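Local structure of DUF5348 domain-containing protein (3NRL) at the interface of chains A and B. The protein is of unknown function; it is a small beta protein of the DUF5348 family that may act as a dimer. Numbering follows the deposited sequence. Chains: chain A/B, uncharacterized protein RUMGNA_01417.

The interface of chains A and B. Residues chain A 21, 24-25, 27; chain B 63, 65-67, 69.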
loop_
_atom_site.group_PDB
_atom_site.type_symbol
_atom_site.label_atom_id
_atom_site.label_comp_id
_atom_site.label_asym_id
_atom_site.label_seq_id
_atom_site.Cartn_x
_atom_site.Cartn_y
_atom_site.Cartn_z
ATOM N N ARG A 21 -1.830 -5.252 4.635
ATOM C CA ARG A 21 -1.218 -4.844 5.887
ATOM C C ARG A 21 -2.308 -4.208 6.744
ATOM O O ARG A 21 -2.871 -3.174 6.374
ATOM C CB ARG A 21 -0.108 -3.827 5.649
ATOM C CG ARG A 21 0.413 -3.239 6.949
ATOM C CD ARG A 21 0.931 -1.830 6.753
ATOM N NE ARG A 21 2.285 -1.808 6.217
ATOM C CZ ARG A 21 3.334 -2.330 6.844
ATOM N NH1 ARG A 21 3.165 -2.914 8.022
ATOM N NH2 ARG A 21 4.546 -2.248 6.304
ATOM N N LEU A 24 1.003 -2.125 11.873
ATOM C CA LEU A 24 2.429 -1.930 11.661
ATOM C C LEU A 24 3.133 -3.273 11.450
ATOM O O LEU A 24 4.040 -3.385 10.624
ATOM C CB LEU A 24 3.033 -1.193 12.861
ATOM C CG LEU A 24 4.460 -0.664 12.716
ATOM C CD1 LEU A 24 4.560 0.222 11.485
ATOM C CD2 LEU A 24 4.842 0.115 13.968
ATOM N N GLU A 25 2.705 -4.293 12.187
ATOM C CA GLU A 25 3.299 -5.621 12.066
ATOM C C GLU A 25 2.253 -6.733 12.028
ATOM O O GLU A 25 2.434 -7.793 12.625
ATOM C CB GLU A 25 4.274 -5.875 13.218
ATOM C CG GLU A 25 5.616 -5.181 13.056
ATOM C CD GLU A 25 6.328 -5.587 11.776
ATOM O OE1 GLU A 25 6.490 -6.805 11.542
ATOM O OE2 GLU A 25 6.728 -4.689 11.005
ATOM N N PHE A 27 -0.071 -8.686 9.097
ATOM C CA PHE A 27 -0.370 -8.894 7.683
ATOM C C PHE A 27 -1.351 -10.046 7.486
ATOM O O PHE A 27 -1.443 -10.940 8.328
ATOM C CB PHE A 27 0.928 -9.194 6.927
ATOM C CG PHE A 27 1.939 -8.084 6.993
ATOM C CD1 PHE A 27 2.071 -7.183 5.942
ATOM C CD2 PHE A 27 2.752 -7.929 8.112
ATOM C CE1 PHE A 27 2.996 -6.144 6.000
ATOM C CE2 PHE A 27 3.682 -6.890 8.181
ATOM C CZ PHE A 27 3.805 -5.995 7.121
ATOM N N VAL B 63 10.848 -0.393 10.819
ATOM C CA VAL B 63 9.798 -1.321 10.433
ATOM C C VAL B 63 10.369 -2.381 9.503
ATOM O O VAL B 63 11.296 -2.112 8.740
ATOM C CB VAL B 63 8.654 -0.584 9.712
ATOM C CG1 VAL B 63 9.176 0.050 8.430
ATOM C CG2 VAL B 63 7.519 -1.549 9.414
ATOM N N ARG B 65 9.126 -3.692 6.847
ATOM C CA ARG B 65 8.946 -3.317 5.451
ATOM C C ARG B 65 8.078 -2.068 5.330
ATOM O O ARG B 65 7.189 -1.842 6.145
ATOM C CB ARG B 65 8.312 -4.480 4.685
ATOM C CG ARG B 65 6.970 -4.941 5.235
ATOM C CD ARG B 65 6.568 -6.270 4.614
ATOM N NE ARG B 65 6.655 -6.234 3.156
ATOM C CZ ARG B 65 6.545 -7.301 2.372
ATOM N NH1 ARG B 65 6.341 -8.496 2.902
ATOM N NH2 ARG B 65 6.648 -7.171 1.057
ATOM N N LEU B 66 8.339 -1.270 4.300
ATOM C CA LEU B 66 7.607 -0.027 4.066
ATOM C C LEU B 66 6.241 -0.180 3.394
ATOM O O LEU B 66 5.374 0.678 3.530
ATOM C CB LEU B 66 8.465 0.916 3.220
ATOM C CG LEU B 66 9.534 1.725 3.960
ATOM C CD1 LEU B 66 10.463 0.792 4.743
ATOM C CD2 LEU B 66 10.299 2.562 2.952
ATOM N N ASP B 67 6.062 -1.274 2.670
ATOM C CA ASP B 67 4.828 -1.535 1.936
ATOM C C ASP B 67 3.532 -1.475 2.735
ATOM O O ASP B 67 3.392 -2.129 3.766
ATOM C CB ASP B 67 4.929 -2.906 1.271
ATOM C CG ASP B 67 6.290 -3.142 0.659
ATOM O OD1 ASP B 67 6.571 -2.563 -0.412
ATOM O OD2 ASP B 67 7.085 -3.891 1.264
ATOM N N LEU B 69 2.182 1.018 4.458
ATOM C CA LEU B 69 2.080 1.938 5.584
ATOM C C LEU B 69 1.122 3.072 5.243
ATOM O O LEU B 69 1.036 3.494 4.086
ATOM C CB LEU B 69 3.450 2.529 5.916
ATOM C CG LEU B 69 4.504 1.586 6.506
ATOM C CD1 LEU B 69 5.815 2.355 6.686
ATOM C CD2 LEU B 69 4.022 1.030 7.842
#
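A:Arg21, near the end of strand 17-23, reaches across to B:Asp67 in the irregular stretch ahead of strand 70-72 of chain B, where B:Arg65 is extended (phi/psi -153°/149°) and the chain turns at B:Leu66. The arginine takes the backbone carbonyl of B:Asp67 side-on with two nitrogens: A:Arg21 NE lies 2.7 Å from B:Asp67 O and A:Arg21 NH2 lies 2.8 Å from the same oxygen. Both donors come from one face of that carbonyl, and both bonds are well bent at hydrogen. A bend at chi3 (-81°) turns the guanidinium out of line with its aliphatic stem and towards this oxygen. A:Arg21 NH1 instead bonds within chain A, 2.8 Å from A:Leu24 O, which probably helps limit rotation of the guanidinium. Its two faces are covered from opposite chains: B:Leu69 CD2 sits over the centre of one, 3.6 Å from A:Arg21 CZ, while A:Phe27 lies off-centre on the other. The rim of that ring also meets the stem of B:Arg65, with A:Phe27 CZ 3.7 Å from B:Arg65 CD. B:Arg65 is itself held by a salt bridge from B:Arg65 NE, in its guanidinium plane, to B:Asp67 OD2 at 3.0 Å. Beside the arginine, A:Leu24 CD1 packs against B:Leu69 CD2 at 3.8 Å and, more loosely, B:Val63 CG2. A methionine replacing A:Arg21 would probably leave B:Asp67 O without its paired donors and A:Leu24 O without the NH1 bond. The patch thus joins polar capture of a backbone oxygen to apolar packing, and two-fold symmetry repeats it with the chains exchanged; it may help hold a dimer, although the structure alone does not show that this pairing persists in solution.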